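Local coordinates for protein D-alanine--D-alanine ligase (PDB 5D8D) that joins two D-alanine molecules into D-alanyl-D-alanine at the cost of ATP, a step of peptidoglycan biosynthesis and so of cell wall formation, at residues A[60-65]-A[298-303]; A[10-15]-A[40-45]; A[118-123]-A[173-178]; A[137-142]-A[161-166]. All coordinates share one frame; numbering follows the deposited sequence.

Contact 1. Residues A[60-65]-A[298-303]; sequences RAFIVL and AILEQT
R60 and T303 meet through two matching torsions: chi1 of R60 (72°) sets CG, and chi1 of T303 (71°) sets OG1, each between its own backbone N and carbonyl carbon. The R60 chain then bends at chi2 and chi3, and its guanidinium grips T303 side-on. NE gives an almost straight bond to OG1 of T303 (2.8 Å), which lies in the guanidinium plane. NH2 of R60 donates to the carbonyl O of T303 (2.9 Å), coming from above that carbonyl's plane. The T303 hydroxyl in turn donates to O of L300 (2.8 Å), an oxygen that also takes the N-H of T303; this fixes OG1 as an acceptor for R60. Beside the polar grip, CG of R60 touches CD1 of L300 at 4.0 Å. F62 makes the apolar half: CZ at the ring tip reaches CG2 of I299 (3.5 Å), the two side chains crossing at about a right angle. The chain at and just after helix 292-301 is thus held against strand 60-63. V31 and L35 of helix 21-37 also touch F62, NH1 of R60 bonds to O of F7, and strand 60-63 pairs with strand 9-13.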
loop_
_atom_site.group_PDB
_atom_site.type_symbol
_atom_site.label_atom_id
_atom_site.label_comp_id
_atom_site.label_asym_id
_atom_site.label_seq_id
_atom_site.Cartn_x
_atom_site.Cartn_y
_atom_site.Cartn_z
ATOM N N ARG A 60 6.954 18.930 12.498
ATOM C CA ARG A 60 6.954 18.245 11.195
ATOM C C ARG A 60 8.186 17.361 11.057
ATOM O O ARG A 60 9.117 17.484 11.842
ATOM C CB ARG A 60 6.895 19.249 10.004
ATOM C CG ARG A 60 8.162 20.064 9.717
ATOM C CD ARG A 60 7.967 21.569 9.548
ATOM N NE ARG A 60 6.726 21.847 8.869
ATOM C CZ ARG A 60 5.682 22.516 9.348
ATOM N NH1 ARG A 60 5.696 23.120 10.522
ATOM N NH2 ARG A 60 4.607 22.607 8.589
ATOM N N ALA A 61 8.192 16.510 10.027
ATOM C CA ALA A 61 9.249 15.576 9.803
ATOM C C ALA A 61 9.749 15.595 8.360
ATOM O O ALA A 61 8.960 15.658 7.422
ATOM C CB ALA A 61 8.766 14.187 10.168
ATOM N N PHE A 62 11.067 15.463 8.215
ATOM C CA PHE A 62 11.750 15.303 6.913
ATOM C C PHE A 62 12.222 13.861 6.911
ATOM O O PHE A 62 13.080 13.522 7.735
ATOM C CB PHE A 62 12.962 16.264 6.820
ATOM C CG PHE A 62 13.554 16.387 5.453
ATOM C CD1 PHE A 62 14.026 15.290 4.769
ATOM C CD2 PHE A 62 13.681 17.630 4.853
ATOM C CE1 PHE A 62 14.562 15.421 3.495
ATOM C CE2 PHE A 62 14.210 17.760 3.577
ATOM C CZ PHE A 62 14.655 16.657 2.903
ATOM N N ILE A 63 11.677 13.022 6.021
ATOM C CA ILE A 63 11.930 11.571 6.064
ATOM C C ILE A 63 13.033 11.207 5.077
ATOM O O ILE A 63 12.958 11.485 3.883
ATOM C CB ILE A 63 10.695 10.726 5.714
ATOM C CG1 ILE A 63 9.526 11.004 6.695
ATOM C CG2 ILE A 63 11.054 9.239 5.727
ATOM C CD1 ILE A 63 8.198 10.422 6.282
ATOM N N VAL A 64 14.053 10.540 5.590
ATOM C CA VAL A 64 15.165 10.131 4.779
ATOM C C VAL A 64 15.644 8.771 5.309
ATOM O O VAL A 64 16.833 8.434 5.266
ATOM C CB VAL A 64 16.141 11.320 4.781
ATOM C CG1 VAL A 64 17.322 11.134 5.703
ATOM C CG2 VAL A 64 16.499 11.734 3.390
ATOM N N LEU A 65 14.658 7.968 5.743
ATOM C CA LEU A 65 14.829 6.558 6.098
ATOM C C LEU A 65 14.655 5.737 4.840
ATOM O O LEU A 65 13.575 5.660 4.324
ATOM C CB LEU A 65 13.731 6.120 7.077
ATOM C CG LEU A 65 13.749 6.711 8.471
ATOM C CD1 LEU A 65 12.413 6.540 9.174
ATOM C CD2 LEU A 65 14.859 6.058 9.282
ATOM N N ALA A 298 13.092 23.183 -0.118
ATOM C CA ALA A 298 11.974 22.990 -1.032
ATOM C C ALA A 298 11.244 21.657 -0.772
ATOM O O ALA A 298 10.008 21.587 -0.842
ATOM C CB ALA A 298 12.453 23.086 -2.479
ATOM N N ILE A 299 11.993 20.600 -0.479
ATOM C CA ILE A 299 11.383 19.360 -0.033
ATOM C C ILE A 299 10.549 19.645 1.245
ATOM O O ILE A 299 9.385 19.291 1.325
ATOM C CB ILE A 299 12.441 18.250 0.167
ATOM C CG1 ILE A 299 13.001 17.818 -1.194
ATOM C CG2 ILE A 299 11.874 17.026 0.892
ATOM C CD1 ILE A 299 14.343 17.069 -1.145
ATOM N N LEU A 300 11.124 20.323 2.216
ATOM C CA LEU A 300 10.428 20.562 3.474
ATOM C C LEU A 300 9.179 21.457 3.295
ATOM O O LEU A 300 8.251 21.406 4.091
ATOM C CB LEU A 300 11.396 21.209 4.482
ATOM C CG LEU A 300 10.913 21.345 5.918
ATOM C CD1 LEU A 300 10.510 19.988 6.471
ATOM C CD2 LEU A 300 12.024 21.928 6.759
ATOM N N GLU A 301 9.181 22.301 2.272
ATOM C CA GLU A 301 8.060 23.215 2.012
ATOM C C GLU A 301 6.769 22.485 1.684
ATOM O O GLU A 301 5.716 22.998 1.966
ATOM C CB GLU A 301 8.410 24.207 0.912
ATOM C CG GLU A 301 9.142 25.426 1.445
ATOM C CD GLU A 301 9.669 26.315 0.344
ATOM O OE1 GLU A 301 9.566 25.883 -0.820
ATOM O OE2 GLU A 301 10.172 27.429 0.655
ATOM N N GLN A 302 6.852 21.267 1.171
ATOM C CA GLN A 302 5.662 20.405 1.017
ATOM C C GLN A 302 4.899 20.238 2.307
ATOM O O GLN A 302 3.708 19.954 2.233
ATOM C CB GLN A 302 5.991 18.986 0.557
ATOM C CG GLN A 302 6.801 18.851 -0.732
ATOM C CD GLN A 302 7.723 17.599 -0.755
ATOM O OE1 GLN A 302 7.438 16.572 -0.107
ATOM N NE2 GLN A 302 8.797 17.675 -1.536
ATOM N N THR A 303 5.565 20.367 3.471
ATOM C CA THR A 303 4.881 20.138 4.746
ATOM C C THR A 303 4.027 21.300 5.260
ATOM O O THR A 303 3.497 21.189 6.366
ATOM C CB THR A 303 5.865 19.650 5.860
ATOM O OG1 THR A 303 6.767 20.676 6.303
ATOM C CG2 THR A 303 6.660 18.514 5.384
#

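Contact 2. Residues A[10-15]-A[40-45]; sequences VAVLLG and VQAEAF
V10 to L14 and Q41 to F45 are joined first by backbone hydrogen bonds, five in a parallel ladder. V10 N bonds to O of Q41 (3.0 Å) and V10 O receives N of E43; V12 N then bonds to O of E43 (2.9 Å) and V12 O receives N of F45. L14 N closes the series on O of F45 (3.1 Å). That last oxygen also meets CA of L13 at 3.3 Å in a CA-H...O contact, and V10 O has a similar one with CA of A42.

Apolar contacts run along both faces of the pair. On the face of V10, V12, A42 and A44, CG1 of V10 meets CG2 of V40 (3.6 Å), the two side chains crossing at about a right angle. CG2 of V12 meets CB of A42 (4.2 Å), and CB of A44 is reached by CD2 of L14 at 3.8 Å. On the face of A11, L13, E43 and F45, CD1 of L13 abuts CB of F45 at 3.6 Å, the side chains lying side by side and pointing the same way. L35 of helix 21-37 touches V12, V40 and A42, while OE1 of E43 is bonded to the hydroxyl of Y58.

Strand 9-13, helix 21-37 and strand 41-45 form a beta-alpha-beta crossover in the Rossmann-like N-terminal part of D-Ala-D-Ala ligases.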
loop_
_atom_site.group_PDB
_atom_site.type_symbol
_atom_site.label_atom_id
_atom_site.label_comp_id
_atom_site.label_asym_id
_atom_site.label_seq_id
_atom_site.Cartn_x
_atom_site.Cartn_y
_atom_site.Cartn_z
ATOM N N VAL A 10 11.771 20.750 13.515
ATOM C CA VAL A 10 11.722 19.702 12.518
ATOM C C VAL A 10 12.558 18.537 12.918
ATOM O O VAL A 10 13.657 18.714 13.382
ATOM C CB VAL A 10 11.875 20.176 11.036
ATOM C CG1 VAL A 10 12.071 21.668 10.888
ATOM C CG2 VAL A 10 12.836 19.327 10.230
ATOM N N ALA A 11 11.992 17.335 12.742
ATOM C CA ALA A 11 12.705 16.088 12.960
ATOM C C ALA A 11 13.197 15.530 11.638
ATOM O O ALA A 11 12.403 15.304 10.738
ATOM C CB ALA A 11 11.811 15.076 13.637
ATOM N N VAL A 12 14.500 15.310 11.528
ATOM C CA VAL A 12 15.073 14.645 10.374
ATOM C C VAL A 12 15.211 13.181 10.741
ATOM O O VAL A 12 16.053 12.805 11.576
ATOM C CB VAL A 12 16.406 15.247 9.988
ATOM C CG1 VAL A 12 17.040 14.455 8.856
ATOM C CG2 VAL A 12 16.181 16.685 9.556
ATOM N N LEU A 13 14.363 12.378 10.107
ATOM C CA LEU A 13 14.215 10.976 10.429
ATOM C C LEU A 13 15.263 10.213 9.630
ATOM O O LEU A 13 15.222 10.237 8.410
ATOM C CB LEU A 13 12.770 10.506 10.100
ATOM C CG LEU A 13 11.624 10.210 11.118
ATOM C CD1 LEU A 13 11.883 10.617 12.535
ATOM C CD2 LEU A 13 10.297 10.781 10.663
ATOM N N LEU A 14 16.188 9.539 10.314
ATOM C CA LEU A 14 17.399 8.978 9.684
ATOM C C LEU A 14 17.879 7.690 10.367
ATOM O O LEU A 14 17.605 7.454 11.533
ATOM C CB LEU A 14 18.529 10.016 9.710
ATOM C CG LEU A 14 19.440 10.141 10.962
ATOM C CD1 LEU A 14 20.542 11.167 10.764
ATOM C CD2 LEU A 14 18.666 10.533 12.186
ATOM N N GLY A 15 18.628 6.869 9.634
ATOM C CA GLY A 15 19.132 5.576 10.141
ATOM C C GLY A 15 18.095 4.479 10.018
ATOM O O GLY A 15 17.848 3.958 8.954
ATOM N N VAL A 40 16.785 26.556 9.792
ATOM C CA VAL A 40 15.667 25.753 10.321
ATOM C C VAL A 40 16.109 24.989 11.572
ATOM O O VAL A 40 17.260 24.636 11.685
ATOM C CB VAL A 40 14.899 24.866 9.297
ATOM C CG1 VAL A 40 15.241 25.155 7.850
ATOM C CG2 VAL A 40 15.006 23.401 9.639
ATOM N N GLN A 41 15.204 24.806 12.524
ATOM C CA GLN A 41 15.521 24.149 13.801
ATOM C C GLN A 41 15.391 22.668 13.581
ATOM O O GLN A 41 14.387 22.097 13.956
ATOM C CB GLN A 41 14.534 24.492 14.938
ATOM C CG GLN A 41 14.562 25.886 15.515
ATOM C CD GLN A 41 13.427 26.054 16.518
ATOM O OE1 GLN A 41 13.368 25.342 17.529
ATOM N NE2 GLN A 41 12.486 26.949 16.212
ATOM N N ALA A 42 16.401 22.047 13.000
ATOM C CA ALA A 42 16.367 20.609 12.714
ATOM C C ALA A 42 17.121 19.802 13.787
ATOM O O ALA A 42 18.097 20.293 14.361
ATOM C CB ALA A 42 16.957 20.366 11.354
ATOM N N GLU A 43 16.656 18.576 14.048
ATOM C CA GLU A 43 17.324 17.633 14.962
ATOM C C GLU A 43 17.244 16.249 14.363
ATOM O O GLU A 43 16.211 15.821 13.870
ATOM C CB GLU A 43 16.682 17.630 16.356
ATOM C CG GLU A 43 16.507 19.018 16.971
ATOM C CD GLU A 43 15.857 19.031 18.372
ATOM O OE1 GLU A 43 15.186 18.045 18.751
ATOM O OE2 GLU A 43 16.013 20.051 19.103
ATOM N N ALA A 44 18.342 15.539 14.385
ATOM C CA ALA A 44 18.298 14.123 14.075
ATOM C C ALA A 44 17.311 13.315 14.983
ATOM O O ALA A 44 17.194 13.543 16.186
ATOM C CB ALA A 44 19.714 13.560 14.186
ATOM N N PHE A 45 16.579 12.380 14.383
ATOM C CA PHE A 45 15.695 11.491 15.119
ATOM C C PHE A 45 15.896 10.154 14.491
ATOM O O PHE A 45 15.486 9.945 13.343
ATOM C CB PHE A 45 14.242 11.932 14.937
ATOM C CG PHE A 45 13.283 11.293 15.889
ATOM C CD1 PHE A 45 13.066 9.929 15.888
ATOM C CD2 PHE A 45 12.557 12.066 16.756
ATOM C CE1 PHE A 45 12.178 9.346 16.756
ATOM C CE2 PHE A 45 11.668 11.491 17.624
ATOM C CZ PHE A 45 11.470 10.133 17.618
#

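Contact 3. Residues A[118-123]-A[173-178]; sequences RIITKE and VMAEKW
R118 to I120 and V173 to A175 form an antiparallel strand pair at one edge of a four-stranded sheet, strand 117-120 being outermost and strand 173-177 lying inside. R118 and A175 are a hydrogen-bonded pair: N of R118 donates to O of A175 (2.8 Å) and N of A175 returns a bond to O of R118 (3.0 Å). Next along, I119 and M174 form a non-hydrogen-bonded pair with CA atoms 4.5 Å apart. A third bond runs from N of I120 to O of V173 (3.0 Å). The sheet belongs to the ATP-grasp fold, and 173-178 falls in the range predicted to bind ATP, where E176 forms a salt bridge with K104. The side-chain contacts run through CG2 of I120. Held between the backbone N and the carbonyl carbon, it lies over the neighbouring backbone, 3.4 Å from O of V173 and 3.7 Å from N of A175. The same methyl meets CG1 of V173 at 4.2 Å and CB of A175 at 4.3 Å. I163 of helix 159-169 touches I120 and A166 touches V173, so the helix packs on the face of I120, V173 and A175; R118 rests on E132 and L133 of helix 126-133.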
loop_
_atom_site.group_PDB
_atom_site.type_symbol
_atom_site.label_atom_id
_atom_site.label_comp_id
_atom_site.label_asym_id
_atom_site.label_seq_id
_atom_site.Cartn_x
_atom_site.Cartn_y
_atom_site.Cartn_z
ATOM N N ARG A 118 6.521 -12.087 -14.635
ATOM C CA ARG A 118 5.859 -13.222 -14.003
ATOM C C ARG A 118 6.406 -13.464 -12.588
ATOM O O ARG A 118 7.624 -13.548 -12.380
ATOM C CB ARG A 118 6.032 -14.503 -14.854
ATOM C CG ARG A 118 5.242 -14.560 -16.167
ATOM C CD ARG A 118 3.712 -14.547 -16.002
ATOM N NE ARG A 118 3.062 -13.647 -16.966
ATOM C CZ ARG A 118 2.701 -13.942 -18.224
ATOM N NH1 ARG A 118 2.889 -15.150 -18.752
ATOM N NH2 ARG A 118 2.125 -13.002 -18.977
ATOM N N ILE A 119 5.500 -13.613 -11.625
ATOM C CA ILE A 119 5.888 -13.865 -10.233
ATOM C C ILE A 119 6.315 -15.330 -10.198
ATOM O O ILE A 119 5.652 -16.192 -10.815
ATOM C CB ILE A 119 4.736 -13.562 -9.222
ATOM C CG1 ILE A 119 4.196 -12.123 -9.388
ATOM C CG2 ILE A 119 5.218 -13.744 -7.788
ATOM C CD1 ILE A 119 2.778 -11.889 -8.886
ATOM N N ILE A 120 7.416 -15.599 -9.496
ATOM C CA ILE A 120 8.074 -16.924 -9.517
ATOM C C ILE A 120 8.435 -17.414 -8.087
ATOM O O ILE A 120 9.259 -16.795 -7.406
ATOM C CB ILE A 120 9.271 -16.915 -10.520
ATOM C CG1 ILE A 120 10.135 -18.189 -10.404
ATOM C CG2 ILE A 120 10.081 -15.623 -10.422
ATOM C CD1 ILE A 120 11.359 -18.110 -9.505
ATOM N N THR A 121 7.784 -18.498 -7.678
ATOM C CA THR A 121 7.810 -18.974 -6.304
ATOM C C THR A 121 7.910 -20.505 -6.153
ATOM O O THR A 121 6.974 -21.157 -5.673
ATOM C CB THR A 121 6.539 -18.500 -5.571
ATOM O OG1 THR A 121 5.467 -19.381 -5.899
ATOM C CG2 THR A 121 6.147 -17.114 -5.997
ATOM N N LYS A 122 9.011 -21.101 -6.583
ATOM C CA LYS A 122 9.203 -22.529 -6.340
ATOM C C LYS A 122 8.196 -23.371 -7.134
ATOM O O LYS A 122 8.556 -24.220 -7.936
ATOM C CB LYS A 122 9.118 -22.829 -4.852
ATOM C CG LYS A 122 10.438 -23.258 -4.244
ATOM C CD LYS A 122 11.512 -22.195 -4.390
ATOM C CE LYS A 122 12.129 -22.171 -5.779
ATOM N NZ LYS A 122 13.333 -21.302 -5.843
ATOM N N GLU A 123 6.919 -23.116 -6.883
ATOM C CA GLU A 123 5.822 -23.807 -7.547
ATOM C C GLU A 123 5.688 -23.535 -9.035
ATOM O O GLU A 123 5.068 -24.309 -9.751
ATOM C CB GLU A 123 4.502 -23.487 -6.877
ATOM C CG GLU A 123 3.344 -24.196 -7.542
ATOM C CD GLU A 123 2.686 -25.197 -6.622
ATOM O OE1 GLU A 123 2.895 -26.414 -6.810
ATOM O OE2 GLU A 123 1.963 -24.766 -5.706
ATOM N N VAL A 173 9.682 -13.061 -5.630
ATOM C CA VAL A 173 10.661 -12.656 -6.669
ATOM C C VAL A 173 9.896 -12.556 -8.010
ATOM O O VAL A 173 8.940 -13.323 -8.240
ATOM C CB VAL A 173 11.829 -13.686 -6.730
ATOM C CG1 VAL A 173 12.736 -13.469 -7.926
ATOM C CG2 VAL A 173 12.656 -13.657 -5.445
ATOM N N MET A 174 10.269 -11.589 -8.865
ATOM C CA MET A 174 9.672 -11.457 -10.231
ATOM C C MET A 174 10.703 -11.624 -11.336
ATOM O O MET A 174 11.796 -11.069 -11.258
ATOM C CB MET A 174 8.916 -10.136 -10.456
ATOM C CG MET A 174 9.666 -8.836 -10.181
ATOM S SD MET A 174 9.229 -7.418 -11.245
ATOM C CE MET A 174 7.479 -7.647 -11.565
ATOM N N ALA A 175 10.349 -12.416 -12.347
ATOM C CA ALA A 175 11.092 -12.452 -13.602
ATOM C C ALA A 175 10.416 -11.463 -14.550
ATOM O O ALA A 175 9.252 -11.637 -14.891
ATOM C CB ALA A 175 11.109 -13.857 -14.192
ATOM N N GLU A 176 11.149 -10.429 -14.959
ATOM C CA GLU A 176 10.658 -9.410 -15.885
ATOM C C GLU A 176 11.357 -9.599 -17.252
ATOM O O GLU A 176 12.574 -9.886 -17.298
ATOM C CB GLU A 176 10.974 -8.037 -15.283
ATOM C CG GLU A 176 10.401 -6.811 -15.998
ATOM C CD GLU A 176 10.881 -5.478 -15.390
ATOM O OE1 GLU A 176 10.100 -4.506 -15.395
ATOM O OE2 GLU A 176 12.043 -5.388 -14.906
ATOM N N LYS A 177 10.597 -9.441 -18.347
ATOM C CA LYS A 177 11.143 -9.447 -19.729
ATOM C C LYS A 177 12.270 -8.430 -19.915
ATOM O O LYS A 177 12.046 -7.254 -19.668
ATOM C CB LYS A 177 10.025 -9.115 -20.724
ATOM C CG LYS A 177 10.459 -8.891 -22.164
ATOM C CD LYS A 177 9.281 -8.977 -23.135
ATOM C CE LYS A 177 9.523 -8.224 -24.450
ATOM N NZ LYS A 177 9.371 -9.131 -25.623
ATOM N N TRP A 178 13.454 -8.862 -20.361
ATOM C CA TRP A 178 14.579 -7.931 -20.579
ATOM C C TRP A 178 14.238 -7.042 -21.760
ATOM O O TRP A 178 13.695 -7.517 -22.735
ATOM C CB TRP A 178 15.901 -8.662 -20.862
ATOM C CG TRP A 178 17.104 -7.749 -20.994
ATOM C CD1 TRP A 178 17.652 -7.274 -22.154
ATOM C CD2 TRP A 178 17.899 -7.202 -19.927
ATOM N NE1 TRP A 178 18.739 -6.475 -21.879
ATOM C CE2 TRP A 178 18.913 -6.412 -20.520
ATOM C CE3 TRP A 178 17.854 -7.302 -18.528
ATOM C CZ2 TRP A 178 19.875 -5.722 -19.753
ATOM C CZ3 TRP A 178 18.815 -6.619 -17.767
ATOM C CH2 TRP A 178 19.811 -5.842 -18.385
#

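Contact 4. Residues A[137-142]-A[161-166]; sequences VIIKPV and AAIEKA
A162 is the first residue of helix 159-169 here to meet strand 137-141, its CB pointing at the strand. That methyl touches CG1 of I139 at 4.0 Å and CB of I139 at 4.1 Å, packing against the base of the branched side chain. CG1 of I139 lies anti to its own carbonyl carbon (chi1 -56°), which puts CG2 anti to the backbone N: CG1 goes to the A162 methyl, while CG2 lies by O of A162 and reaches on to I163 and A166.

I163 comes next with a looser approach, its CG1 at 4.3 Å from CG2 of I139. A turn after A162, A166 again directs CB at the strand, and here the backbones draw closest, the CA atoms of P141 and A166 lying 4.9 Å apart. CB of A166 sits 3.8 Å from N of P141 and 4.1 Å from CD of the same ring; CG2 of I139 also comes within 4.3 Å of the A166 CB. Two alanines one turn apart, each with only a methyl to place, are consistent with the short spacing of the segment axes, which run at 23° with a closest approach of 7.6 Å.

V173 and A175 of strand 173-177 also touch I139. K140, whose CB points away from the helix, forms a salt bridge with E176. All twelve residues fall within the range predicted to bind ATP, and this helix-on-sheet layer is part of the ATP-grasp fold, which holds its nucleotide between two alpha+beta subdomains.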
loop_
_atom_site.group_PDB
_atom_site.type_symbol
_atom_site.label_atom_id
_atom_site.label_comp_id
_atom_site.label_asym_id
_atom_site.label_seq_id
_atom_site.Cartn_x
_atom_site.Cartn_y
_atom_site.Cartn_z
ATOM N N VAL A 137 15.568 -12.532 -19.656
ATOM C CA VAL A 137 14.791 -11.848 -18.597
ATOM C C VAL A 137 15.726 -11.371 -17.483
ATOM O O VAL A 137 16.900 -11.739 -17.434
ATOM C CB VAL A 137 13.661 -12.737 -17.978
ATOM C CG1 VAL A 137 12.757 -13.308 -19.060
ATOM C CG2 VAL A 137 14.233 -13.843 -17.097
ATOM N N ILE A 138 15.179 -10.554 -16.591
ATOM C CA ILE A 138 15.888 -10.085 -15.404
ATOM C C ILE A 138 15.078 -10.586 -14.215
ATOM O O ILE A 138 13.849 -10.436 -14.195
ATOM C CB ILE A 138 16.086 -8.540 -15.389
ATOM C CG1 ILE A 138 16.672 -8.075 -14.051
ATOM C CG2 ILE A 138 14.794 -7.774 -15.660
ATOM C CD1 ILE A 138 17.217 -6.662 -14.071
ATOM N N ILE A 139 15.775 -11.212 -13.263
ATOM C CA ILE A 139 15.192 -11.731 -12.009
ATOM C C ILE A 139 15.498 -10.721 -10.911
ATOM O O ILE A 139 16.673 -10.430 -10.660
ATOM C CB ILE A 139 15.803 -13.114 -11.603
ATOM C CG1 ILE A 139 15.647 -14.167 -12.727
ATOM C CG2 ILE A 139 15.211 -13.619 -10.286
ATOM C CD1 ILE A 139 14.215 -14.512 -13.087
ATOM N N LYS A 140 14.466 -10.186 -10.260
ATOM C CA LYS A 140 14.671 -9.194 -9.191
ATOM C C LYS A 140 13.790 -9.467 -7.977
ATOM O O LYS A 140 12.677 -9.972 -8.136
ATOM C CB LYS A 140 14.491 -7.744 -9.709
ATOM C CG LYS A 140 13.277 -7.470 -10.588
ATOM C CD LYS A 140 13.206 -6.009 -11.032
ATOM C CE LYS A 140 14.202 -5.673 -12.133
ATOM N NZ LYS A 140 13.953 -4.308 -12.696
ATOM N N PRO A 141 14.293 -9.144 -6.756
ATOM C CA PRO A 141 13.430 -9.264 -5.584
ATOM C C PRO A 141 12.347 -8.212 -5.701
ATOM O O PRO A 141 12.630 -7.075 -6.101
ATOM C CB PRO A 141 14.360 -8.963 -4.403
ATOM C CG PRO A 141 15.384 -8.047 -4.970
ATOM C CD PRO A 141 15.570 -8.479 -6.413
ATOM N N VAL A 142 11.125 -8.617 -5.380
ATOM C CA VAL A 142 9.950 -7.765 -5.502
ATOM C C VAL A 142 10.002 -6.518 -4.592
ATOM O O VAL A 142 9.518 -5.454 -4.998
ATOM C CB VAL A 142 8.681 -8.595 -5.208
ATOM C CG1 VAL A 142 7.453 -7.713 -5.090
ATOM C CG2 VAL A 142 8.496 -9.654 -6.289
ATOM N N ALA A 161 20.719 -20.058 -10.255
ATOM C CA ALA A 161 21.650 -19.208 -9.485
ATOM C C ALA A 161 21.086 -17.799 -9.168
ATOM O O ALA A 161 21.358 -17.233 -8.092
ATOM C CB ALA A 161 22.983 -19.082 -10.217
ATOM N N ALA A 162 20.331 -17.240 -10.118
ATOM C CA ALA A 162 19.719 -15.910 -9.982
ATOM C C ALA A 162 18.583 -15.892 -8.958
ATOM O O ALA A 162 18.458 -14.939 -8.180
ATOM C CB ALA A 162 19.197 -15.432 -11.331
ATOM N N ILE A 163 17.762 -16.945 -8.975
ATOM C CA ILE A 163 16.600 -17.069 -8.067
ATOM C C ILE A 163 17.016 -17.169 -6.581
ATOM O O ILE A 163 16.242 -16.753 -5.714
ATOM C CB ILE A 163 15.631 -18.218 -8.507
ATOM C CG1 ILE A 163 14.978 -17.857 -9.860
ATOM C CG2 ILE A 163 14.553 -18.474 -7.459
ATOM C CD1 ILE A 163 14.415 -19.021 -10.654
ATOM N N GLU A 164 18.221 -17.685 -6.300
ATOM C CA GLU A 164 18.801 -17.664 -4.935
ATOM C C GLU A 164 19.550 -16.356 -4.574
ATOM O O GLU A 164 19.730 -16.070 -3.386
ATOM C CB GLU A 164 19.707 -18.891 -4.669
ATOM C CG GLU A 164 19.104 -20.250 -5.021
ATOM C CD GLU A 164 17.596 -20.330 -4.818
ATOM O OE1 GLU A 164 17.134 -20.096 -3.679
ATOM O OE2 GLU A 164 16.874 -20.616 -5.802
ATOM N N LYS A 165 19.997 -15.588 -5.575
ATOM C CA LYS A 165 20.433 -14.185 -5.363
ATOM C C LYS A 165 19.286 -13.359 -4.745
ATOM O O LYS A 165 19.451 -12.735 -3.687
ATOM C CB LYS A 165 20.924 -13.515 -6.682
ATOM C CG LYS A 165 22.429 -13.249 -6.805
ATOM C CD LYS A 165 22.818 -11.794 -6.539
ATOM C CE LYS A 165 22.623 -11.391 -5.076
ATOM N NZ LYS A 165 23.466 -12.152 -4.105
ATOM N N ALA A 166 18.132 -13.387 -5.416
ATOM C CA ALA A 166 16.922 -12.658 -4.994
ATOM C C ALA A 166 16.221 -13.253 -3.750
ATOM O O ALA A 166 15.591 -12.510 -3.000
ATOM C CB ALA A 166 15.938 -12.551 -6.165
#

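The four contacts fall into two groups on opposite sides of the chain's centre. Contacts 1 and 2, centres about 10 Å apart, share the parallel sheet in which strand 9-13 lies between 41-45 and 60-63; F62 joins them by backbone bonds to A11 and L13. Contacts 3 and 4, centres about 8 Å apart, share the antiparallel sheet in which strands 173-177 and 137-141 are neighbours. Contact 1 and contact 3 are about 35 Å apart, centre to centre. Along the chain contact 2 closes first; contact 1 then encloses contact 3, which encloses contact 4. The last helix returns to the N-terminal sheet, while contacts 3 and 4 build a separate ATP-grasp subdomain, consistent with the flexibility proposed for the central domain.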